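Local coordinates for metallo-beta-lactamase superfamily protein (Thermus thermophilus, PDB 2ZWR), which binds two zinc ions in a metallo-beta-lactamase fold and is probably a hydrolase, at residues I50-A55 with L72-H77. Sequence-based numbering, arbitrary orientation.
Sequences ILLTHA and LPVYLH. With ZN (zinc ion), chain D.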
ATOM      1  N   ILE A  50       4.514  10.176  -0.813  1.00 10.30           N
ATOM      2  CA  ILE A  50       3.719   9.099  -0.251  1.00  9.25           C
ATOM      3  C   ILE A  50       3.037   8.377  -1.421  1.00  9.51           C
ATOM      4  O   ILE A  50       2.416   9.020  -2.266  1.00  9.63           O
ATOM      5  CB  ILE A  50       2.677   9.640   0.787  1.00  9.35           C
ATOM      6  CG1 ILE A  50       3.402  10.098   2.070  1.00  9.06           C
ATOM      7  CG2 ILE A  50       1.591   8.578   1.088  1.00  8.05           C
ATOM      8  CD1 ILE A  50       2.540  10.818   3.124  1.00  8.73           C
ATOM      9  N   LEU A  51       3.202   7.051  -1.490  1.00  9.44           N
ATOM     10  CA  LEU A  51       2.562   6.214  -2.516  1.00  9.05           C
ATOM     11  C   LEU A  51       1.539   5.316  -1.816  1.00  8.33           C
ATOM     12  O   LEU A  51       1.865   4.663  -0.824  1.00  7.34           O
ATOM     13  CB  LEU A  51       3.608   5.360  -3.255  1.00  8.87           C
ATOM     14  CG  LEU A  51       4.301   5.908  -4.526  1.00 10.38           C
ATOM     15  CD1 LEU A  51       4.819   7.340  -4.393  1.00 10.03           C
ATOM     16  CD2 LEU A  51       5.423   4.975  -5.002  1.00  9.42           C
ATOM     17  N   LEU A  52       0.307   5.305  -2.326  1.00  7.78           N
ATOM     18  CA  LEU A  52      -0.772   4.516  -1.712  1.00  7.73           C
ATOM     19  C   LEU A  52      -1.268   3.370  -2.593  1.00  7.54           C
ATOM     20  O   LEU A  52      -1.744   3.602  -3.705  1.00  7.25           O
ATOM     21  CB  LEU A  52      -1.948   5.416  -1.287  1.00  6.50           C
ATOM     22  CG  LEU A  52      -1.658   6.580  -0.324  1.00  7.31           C
ATOM     23  CD1 LEU A  52      -2.916   7.436  -0.147  1.00  8.02           C
ATOM     24  CD2 LEU A  52      -1.124   6.098   1.034  1.00  5.60           C
ATOM     25  N   THR A  53      -1.150   2.140  -2.077  1.00  7.93           N
ATOM     26  CA  THR A  53      -1.706   0.957  -2.741  1.00  7.89           C
ATOM     27  C   THR A  53      -3.207   1.094  -2.810  1.00  8.29           C
ATOM     28  O   THR A  53      -3.815   0.762  -3.824  1.00  8.48           O
ATOM     29  CB  THR A  53      -1.355  -0.388  -2.030  1.00  8.34           C
ATOM     30  OG1 THR A  53      -1.964  -0.424  -0.727  1.00  5.94           O
ATOM     31  CG2 THR A  53       0.168  -0.611  -1.948  1.00  6.47           C
ATOM     32  N   HIS A  54      -3.803   1.598  -1.728  1.00  8.90           N
ATOM     33  CA  HIS A  54      -5.234   1.923  -1.699  1.00  8.88           C
ATOM     34  C   HIS A  54      -5.549   2.829  -0.505  1.00  9.54           C
ATOM     35  O   HIS A  54      -4.643   3.170   0.265  1.00  9.77           O
ATOM     36  CB  HIS A  54      -6.091   0.647  -1.724  1.00  9.08           C
ATOM     37  CG  HIS A  54      -5.984  -0.200  -0.487  1.00  8.47           C
ATOM     38  ND1 HIS A  54      -4.806  -0.782  -0.077  1.00  7.89           N
ATOM     39  CD2 HIS A  54      -6.925  -0.597   0.401  1.00  8.60           C
ATOM     40  CE1 HIS A  54      -5.021  -1.481   1.023  1.00  8.98           C
ATOM     41  NE2 HIS A  54      -6.299  -1.385   1.334  1.00  7.39           N
ATOM     42  N   ALA A  55      -6.817   3.214  -0.354  1.00  9.57           N
ATOM     43  CA  ALA A  55      -7.217   4.239   0.625  1.00  9.68           C
ATOM     44  C   ALA A  55      -8.180   3.778   1.718  1.00  9.93           C
ATOM     45  O   ALA A  55      -8.918   4.595   2.264  1.00 10.68           O
ATOM     46  CB  ALA A  55      -7.782   5.464  -0.078  1.00  9.59           C
ATOM     47  N   LEU A  72       4.648  16.477   1.521  1.00 12.38           N
ATOM     48  CA  LEU A  72       4.787  15.291   0.665  1.00 12.30           C
ATOM     49  C   LEU A  72       3.632  15.205  -0.319  1.00 11.87           C
ATOM     50  O   LEU A  72       2.465  15.308   0.086  1.00 11.89           O
ATOM     51  CB  LEU A  72       4.859  13.997   1.492  1.00 12.15           C
ATOM     52  CG  LEU A  72       6.044  13.782   2.437  1.00 13.80           C
ATOM     53  CD1 LEU A  72       5.801  12.622   3.410  1.00 15.07           C
ATOM     54  CD2 LEU A  72       7.325  13.558   1.669  1.00 15.57           C
ATOM     55  N   PRO A  73       3.948  15.058  -1.618  1.00 11.48           N
ATOM     56  CA  PRO A  73       2.893  14.678  -2.551  1.00 11.20           C
ATOM     57  C   PRO A  73       2.387  13.272  -2.233  1.00 10.72           C
ATOM     58  O   PRO A  73       3.165  12.411  -1.797  1.00  9.95           O
ATOM     59  CB  PRO A  73       3.579  14.718  -3.924  1.00 11.22           C
ATOM     60  CG  PRO A  73       5.017  14.659  -3.671  1.00 11.47           C
ATOM     61  CD  PRO A  73       5.248  15.245  -2.289  1.00 11.96           C
ATOM     62  N   VAL A  74       1.080  13.073  -2.424  1.00 10.38           N
ATOM     63  CA  VAL A  74       0.416  11.807  -2.164  1.00  9.29           C
ATOM     64  C   VAL A  74      -0.115  11.258  -3.471  1.00  9.49           C
ATOM     65  O   VAL A  74      -0.908  11.911  -4.139  1.00  9.66           O
ATOM     66  CB  VAL A  74      -0.752  11.960  -1.153  1.00  9.43           C
ATOM     67  CG1 VAL A  74      -1.441  10.623  -0.926  1.00  8.50           C
ATOM     68  CG2 VAL A  74      -0.246  12.517   0.170  1.00  8.11           C
ATOM     69  N   TYR A  75       0.335  10.054  -3.827  1.00  9.67           N
ATOM     70  CA  TYR A  75      -0.077   9.388  -5.048  1.00  9.38           C
ATOM     71  C   TYR A  75      -1.138   8.332  -4.739  1.00  9.61           C
ATOM     72  O   TYR A  75      -0.921   7.443  -3.900  1.00  8.90           O
ATOM     73  CB  TYR A  75       1.138   8.745  -5.738  1.00  9.83           C
ATOM     74  CG  TYR A  75       2.056   9.749  -6.388  1.00 10.46           C
ATOM     75  CD1 TYR A  75       1.942  10.040  -7.744  1.00 10.26           C
ATOM     76  CD2 TYR A  75       3.021  10.434  -5.637  1.00 10.97           C
ATOM     77  CE1 TYR A  75       2.785  10.980  -8.353  1.00 11.44           C
ATOM     78  CE2 TYR A  75       3.851  11.382  -6.220  1.00 11.19           C
ATOM     79  CZ  TYR A  75       3.730  11.646  -7.580  1.00 11.63           C
ATOM     80  OH  TYR A  75       4.555  12.571  -8.165  1.00 12.43           O
ATOM     81  N   LEU A  76      -2.275   8.441  -5.425  1.00  9.18           N
ATOM     82  CA  LEU A  76      -3.381   7.507  -5.251  1.00  9.66           C
ATOM     83  C   LEU A  76      -4.122   7.332  -6.557  1.00 10.00           C
ATOM     84  O   LEU A  76      -4.316   8.304  -7.289  1.00  9.81           O
ATOM     85  CB  LEU A  76      -4.364   8.040  -4.198  1.00  9.51           C
ATOM     86  CG  LEU A  76      -5.625   7.241  -3.883  1.00  8.80           C
ATOM     87  CD1 LEU A  76      -5.317   6.043  -2.981  1.00  6.22           C
ATOM     88  CD2 LEU A  76      -6.650   8.166  -3.248  1.00  7.50           C
ATOM     89  N   HIS A  77      -4.535   6.098  -6.849  1.00 10.34           N
ATOM     90  CA  HIS A  77      -5.432   5.845  -7.978  1.00 10.03           C
ATOM     91  C   HIS A  77      -6.768   6.575  -7.738  1.00 10.09           C
ATOM     92  O   HIS A  77      -7.382   6.430  -6.670  1.00  9.93           O
ATOM     93  CB  HIS A  77      -5.658   4.344  -8.157  1.00 10.45           C
ATOM     94  CG  HIS A  77      -6.207   3.967  -9.496  1.00  9.36           C
ATOM     95  ND1 HIS A  77      -7.538   4.119  -9.823  1.00  8.90           N
ATOM     96  CD2 HIS A  77      -5.606   3.446 -10.593  1.00  9.31           C
ATOM     97  CE1 HIS A  77      -7.732   3.715 -11.066  1.00  7.74           C
ATOM     98  NE2 HIS A  77      -6.577   3.293 -11.553  1.00  9.58           N
TER
HETATM   99 ZN    ZN D 209      -7.541  -2.600   2.661  1.00 11.09          ZN
HETATM  100  O   HOH W   1      -4.095   3.629  -5.264  1.00  4.44           O
HETATM  101  O   HOH W   2      -7.079  -2.482   4.680  1.00 14.02           O
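Ile50 and Tyr75 sit on neighbouring parallel strands, where the carbonyl of Ile50 takes the N-H of Tyr75 at 2.8 Å (O to N). Ile50 N donates almost straight (178°) to Pro73 O, and the ladder closes with a more bent bond from Leu52 N to Tyr75 O, 2.9 Å and 145°. Packing is tightest on the face of Ile50, Val74 and Leu52. There Ile50 CG1 and Leu72 CD1 meet at 3.7 Å, the two side chains crossing at about a right angle, and Leu52 CD1 presses on Val74 CG1 at 3.6 Å. With its CG anti to the backbone N (chi1 178°), Leu76 brings CD1 to 3.8 Å from Leu52 CB and also against Ala55 CB. Helices 63-70 and 81-85 close over this face. The other face is more sparsely packed between the strands: Leu51, buried against Phe132, touches the partly exposed Tyr75 ring obliquely, CD1 to CD2 3.8 Å, and Tyr75 OH is hydrogen-bonded to Arg106. Beyond Leu52 the backbones part, and a water beside Leu52 O accepts the N-H of His77. Past this fork, His54 ND1 donates to Thr53 OG1, itself bonded to Asp28, which helps fix the ring whose NE2 binds zinc at 2.2 Å alongside His56, His125 and Asp144. A beta-alpha-beta unit with metal-binding histidines following the first strand is characteristic of the metallo-beta-lactamase fold and its dinuclear site.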